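PDB 6M5P: beta-lactamase from Klebsiella pneumoniae, which probably hydrolyses beta-lactam antibiotics to substituted beta-amino acids, as a class C beta-lactamase that confers antibiotic resistance. Local coordinates for residues E315-N320 with F334-K339. The protein carries 1 engineered substitution. Residues are numbered along the deposited sequence; the frame is centred on the assembly and turned at random.
With MER ((4R,5S)-3-{[(3S,5S)-5-(dimethylcarbamoyl)pyrrolidin-3-yl]sulfanyl}-5-[(2S,3R)-3-hydroxy-1-oxobutan-2-yl]-4-methyl-4,5-d ihydro-1H-pyrrole-2-carboxylic acid), chain B.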
ATOM      1  N   GLU A 315      -5.423   9.765  15.455  1.00  9.97           N
ATOM      2  CA  GLU A 315      -4.012  10.110  15.589  1.00  9.71           C
ATOM      3  C   GLU A 315      -3.228   9.026  16.315  1.00  9.21           C
ATOM      4  O   GLU A 315      -2.112   8.681  15.902  1.00  9.30           O
ATOM      5  CB  GLU A 315      -3.867  11.445  16.331  1.00 11.22           C
ATOM      6  CG  GLU A 315      -4.628  12.590  15.685  1.00 13.15           C
ATOM      7  CD  GLU A 315      -4.178  12.869  14.260  1.00 19.93           C
ATOM      8  OE1 GLU A 315      -2.968  13.067  14.052  1.00 21.19           O
ATOM      9  OE2 GLU A 315      -5.038  12.882  13.350  1.00 26.32           O
ATOM     10  N   ASN A 316      -3.798   8.462  17.380  1.00  9.76           N
ATOM     11  CA  ASN A 316      -3.059   7.589  18.291  1.00  9.72           C
ATOM     12  C   ASN A 316      -3.077   6.138  17.814  1.00  9.49           C
ATOM     13  O   ASN A 316      -3.491   5.220  18.529  1.00 11.81           O
ATOM     14  CB  ASN A 316      -3.619   7.702  19.705  1.00 10.66           C
ATOM     15  CG  ASN A 316      -3.361   9.054  20.322  1.00  9.90           C
ATOM     16  OD1 ASN A 316      -2.338   9.680  20.056  1.00 10.94           O
ATOM     17  ND2 ASN A 316      -4.291   9.518  21.144  1.00 11.58           N
ATOM     18  N   VAL A 317      -2.582   5.929  16.596  1.00  8.97           N
ATOM     19  CA  VAL A 317      -2.584   4.609  15.981  1.00  9.16           C
ATOM     20  C   VAL A 317      -1.323   4.442  15.154  1.00  9.74           C
ATOM     21  O   VAL A 317      -0.722   5.415  14.695  1.00  9.27           O
ATOM     22  CB  VAL A 317      -3.822   4.365  15.080  1.00 10.25           C
ATOM     23  CG1 VAL A 317      -5.096   4.192  15.918  1.00 12.47           C
ATOM     24  CG2 VAL A 317      -3.986   5.483  14.073  1.00 10.28           C
ATOM     25  N   TRP A 318      -0.950   3.176  14.961  1.00  9.83           N
ATOM     26  CA  TRP A 318       0.098   2.753  14.041  1.00  8.46           C
ATOM     27  C   TRP A 318      -0.618   2.268  12.785  1.00  9.09           C
ATOM     28  O   TRP A 318      -1.338   1.269  12.828  1.00  9.83           O
ATOM     29  CB  TRP A 318       0.865   1.609  14.695  1.00 10.41           C
ATOM     30  CG  TRP A 318       1.866   0.881  13.853  1.00 10.34           C
ATOM     31  CD1 TRP A 318       1.615  -0.080  12.910  1.00 10.03           C
ATOM     32  CD2 TRP A 318       3.291   0.991  13.943  1.00 10.58           C
ATOM     33  NE1 TRP A 318       2.798  -0.546  12.388  1.00 11.89           N
ATOM     34  CE2 TRP A 318       3.842   0.095  13.002  1.00 11.46           C
ATOM     35  CE3 TRP A 318       4.154   1.770  14.715  1.00 12.47           C
ATOM     36  CZ2 TRP A 318       5.215  -0.039  12.818  1.00 13.16           C
ATOM     37  CZ3 TRP A 318       5.516   1.637  14.526  1.00 14.55           C
ATOM     38  CH2 TRP A 318       6.032   0.740  13.586  1.00 13.89           C
ATOM     39  N   ILE A 319      -0.467   2.997  11.681  1.00  8.37           N
ATOM     40  CA  ILE A 319      -1.108   2.652  10.414  1.00  8.28           C
ATOM     41  C   ILE A 319      -0.046   2.063   9.502  1.00  7.94           C
ATOM     42  O   ILE A 319       1.059   2.606   9.403  1.00  8.49           O
ATOM     43  CB  ILE A 319      -1.762   3.886   9.772  1.00  7.75           C
ATOM     44  CG1 ILE A 319      -2.761   4.515  10.745  1.00  9.11           C
ATOM     45  CG2 ILE A 319      -2.448   3.492   8.474  1.00 10.05           C
ATOM     46  CD1 ILE A 319      -3.364   5.805  10.244  1.00 10.05           C
ATOM     47  N   ASN A 320      -0.356   0.950   8.833  1.00  7.46           N
ATOM     48  CA  ASN A 320       0.701   0.295   8.072  1.00  7.83           C
ATOM     49  C   ASN A 320       0.143  -0.538   6.928  1.00  8.52           C
ATOM     50  O   ASN A 320      -1.054  -0.843   6.858  1.00  9.06           O
ATOM     51  CB  ASN A 320       1.673  -0.492   8.986  1.00  8.80           C
ATOM     52  CG  ASN A 320       1.072  -1.776   9.576  1.00  8.91           C
ATOM     53  OD1 ASN A 320      -0.152  -2.035   9.511  1.00 13.33           O
ATOM     54  ND2 ASN A 320       1.931  -2.578  10.177  1.00  8.04           N
ATOM     55  N   PHE A 334       3.219   4.465   9.651  1.00  8.34           N
ATOM     56  CA  PHE A 334       3.238   5.838  10.135  1.00  8.24           C
ATOM     57  C   PHE A 334       2.310   5.988  11.335  1.00  8.52           C
ATOM     58  O   PHE A 334       1.344   5.239  11.504  1.00  8.85           O
ATOM     59  CB  PHE A 334       2.945   6.860   9.023  1.00  7.86           C
ATOM     60  CG  PHE A 334       1.584   6.718   8.376  1.00  8.50           C
ATOM     61  CD1 PHE A 334       1.371   5.813   7.336  1.00  9.43           C
ATOM     62  CD2 PHE A 334       0.528   7.541   8.762  1.00  9.28           C
ATOM     63  CE1 PHE A 334       0.118   5.713   6.728  1.00  9.72           C
ATOM     64  CE2 PHE A 334      -0.722   7.446   8.148  1.00  9.61           C
ATOM     65  CZ  PHE A 334      -0.920   6.529   7.128  1.00  9.52           C
ATOM     66  N   VAL A 335       2.631   6.970  12.173  1.00  8.71           N
ATOM     67  CA  VAL A 335       1.916   7.251  13.416  1.00  9.22           C
ATOM     68  C   VAL A 335       1.499   8.712  13.364  1.00 10.31           C
ATOM     69  O   VAL A 335       2.327   9.603  13.616  1.00  9.78           O
ATOM     70  CB  VAL A 335       2.782   6.956  14.653  1.00  9.68           C
ATOM     71  CG1 VAL A 335       2.009   7.236  15.951  1.00 10.70           C
ATOM     72  CG2 VAL A 335       3.285   5.523  14.640  1.00 11.08           C
ATOM     73  N   PRO A 336       0.251   9.013  13.019  1.00  8.95           N
ATOM     74  CA  PRO A 336      -0.119  10.426  12.841  1.00 10.15           C
ATOM     75  C   PRO A 336       0.101  11.279  14.081  1.00 10.56           C
ATOM     76  O   PRO A 336       0.534  12.431  13.959  1.00 11.60           O
ATOM     77  CB  PRO A 336      -1.595  10.347  12.414  1.00 11.42           C
ATOM     78  CG  PRO A 336      -1.702   8.995  11.742  1.00 10.03           C
ATOM     79  CD  PRO A 336      -0.813   8.095  12.566  1.00  9.42           C
ATOM     80  N   ALA A 337      -0.153  10.730  15.274  1.00 10.54           N
ATOM     81  CA  ALA A 337       0.030  11.495  16.506  1.00 10.18           C
ATOM     82  C   ALA A 337       1.463  11.959  16.675  1.00 12.70           C
ATOM     83  O   ALA A 337       1.716  12.961  17.359  1.00 14.71           O
ATOM     84  CB  ALA A 337      -0.371  10.650  17.710  1.00 12.26           C
ATOM     85  N   LYS A 338       2.416  11.234  16.106  1.00 11.85           N
ATOM     86  CA  LYS A 338       3.824  11.581  16.219  1.00 10.65           C
ATOM     87  C   LYS A 338       4.380  12.223  14.953  1.00 12.32           C
ATOM     88  O   LYS A 338       5.576  12.533  14.916  1.00 12.58           O
ATOM     89  CB  LYS A 338       4.644  10.338  16.596  1.00 12.47           C
ATOM     90  CG  LYS A 338       4.235   9.660  17.898  1.00 16.19           C
ATOM     91  CD  LYS A 338       4.364  10.606  19.076  1.00 18.96           C
ATOM     92  CE  LYS A 338       3.973   9.911  20.371  1.00 19.55           C
ATOM     93  NZ  LYS A 338       3.780  10.881  21.487  1.00 23.69           N
ATOM     94  N   LYS A 339       3.543  12.450  13.935  1.00 11.38           N
ATOM     95  CA  LYS A 339       3.975  12.970  12.638  1.00 11.06           C
ATOM     96  C   LYS A 339       5.252  12.277  12.175  1.00 11.39           C
ATOM     97  O   LYS A 339       6.201  12.936  11.726  1.00 12.28           O
ATOM     98  CB  LYS A 339       4.160  14.489  12.692  1.00 13.75           C
ATOM     99  CG  LYS A 339       2.904  15.229  13.105  1.00 15.60           C
ATOM    100  CD  LYS A 339       1.777  15.080  12.092  1.00 15.97           C
ATOM    101  CE  LYS A 339       0.531  15.837  12.556  1.00 19.65           C
ATOM    102  NZ  LYS A 339      -0.495  15.957  11.481  1.00 21.94           N
TER
HETATM  103  C1  MER B 401       0.814  -8.573  -1.543  1.00 25.07           C
HETATM  104  C2  MER B 401      -0.832  -9.892   0.619  1.00 21.14           C
HETATM  105  C3  MER B 401       0.191  -9.706  -2.512  1.00 15.39           C
HETATM  106  C4  MER B 401      -0.859 -10.324  -1.748  1.00 16.65           C
HETATM  107  C5  MER B 401      -1.883  -9.070  -0.077  1.00 19.44           C
HETATM  108  O6  MER B 401       1.737  -7.853  -1.705  1.00 15.92           O
HETATM  109  C7  MER B 401      -0.426  -9.300  -3.880  1.00 14.50           C
HETATM  110  O8  MER B 401      -0.630 -10.488  -4.569  1.00 14.98           O
HETATM  111  C9  MER B 401       0.488  -8.378  -4.724  1.00 15.87           C
HETATM  112  N10 MER B 401      -1.970  -9.328  -1.405  1.00 16.13           N
HETATM  113  C11 MER B 401      -2.520  -7.852   0.512  1.00 19.61           C
HETATM  114  O12 MER B 401      -1.838  -7.077   1.216  1.00 26.38           O
HETATM  115  O13 MER B 401      -3.735  -7.594   0.303  1.00 19.50           O
HETATM  116  S14 MER B 401      -1.354 -10.409   2.321  1.00 29.54           S
HETATM  117  C15 MER B 401      -0.746  -9.502   3.675  1.00 27.94           C
HETATM  118  C16 MER B 401      -0.777  -7.921   3.690  1.00 32.69           C
HETATM  119  C17 MER B 401      -0.438  -7.723   4.982  1.00 30.24           C
HETATM  120  C18 MER B 401      -0.456 -10.877  -0.282  1.00 19.71           C
HETATM  121  N19 MER B 401      -1.481  -8.703   5.790  1.00 31.56           N
HETATM  122  C20 MER B 401       1.030 -11.364  -0.171  1.00 22.69           C
HETATM  123  C21 MER B 401      -1.599  -9.794   4.999  1.00 31.06           C
HETATM  124  C22 MER B 401      -0.348  -6.286   5.523  1.00 31.22           C
HETATM  125  N23 MER B 401       0.563  -6.061   6.695  1.00 34.46           N
HETATM  126  O24 MER B 401      -0.912  -5.340   5.090  1.00 28.89           O
HETATM  127  C25 MER B 401       1.269  -7.224   7.221  1.00 31.74           C
HETATM  128  C26 MER B 401       0.726  -4.744   7.282  1.00 26.95           C
HETATM  129  O   HOH W   1      -1.822  13.622  11.469  1.00 26.12           O
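I319 lies over one face of the F334 ring: its CB sits 4.0 Å from the ring centroid, 17° off the normal, a CH-pi contact displaced toward the rim. The two branches divide the work. I319 CG2 reaches F334 CZ at 3.7 Å, while CD1 runs past CE2 to meet P336 CG at 3.9 Å. The phenyl can lie beneath the isoleucine because chi1 of F334 is 61°, which sets CG between the backbone N and the carbonyl carbon; W279 meets the same ring edge-to-face. Reciprocal backbone bonds fix this pair, I319 N to F334 O (2.9 Å) and F334 N to I319 O. On the other side of the hairpin from I319, W318 sends CE3 obliquely against V335 CG2 at 3.9 Å.

Beyond V335 the ladder gives way to a 3-10 turn. V317 O, buried without a hydrogen-bond partner, receives instead a CA-H...O contact from V335 CA (155° at H). A337 N hydrogen-bonds E315 O at 2.9 Å, from above the carbonyl plane, and a water joins E315 OE1 to K339 NZ, which also hydrogen-bonds M245 O. The hydrogen-bonded antiparallel pair I319-F334 is the one between these segments and lies at the open end of the beta hairpin 317-325/328-335, two central strands of the antiparallel sheet in the class C beta-lactamase fold.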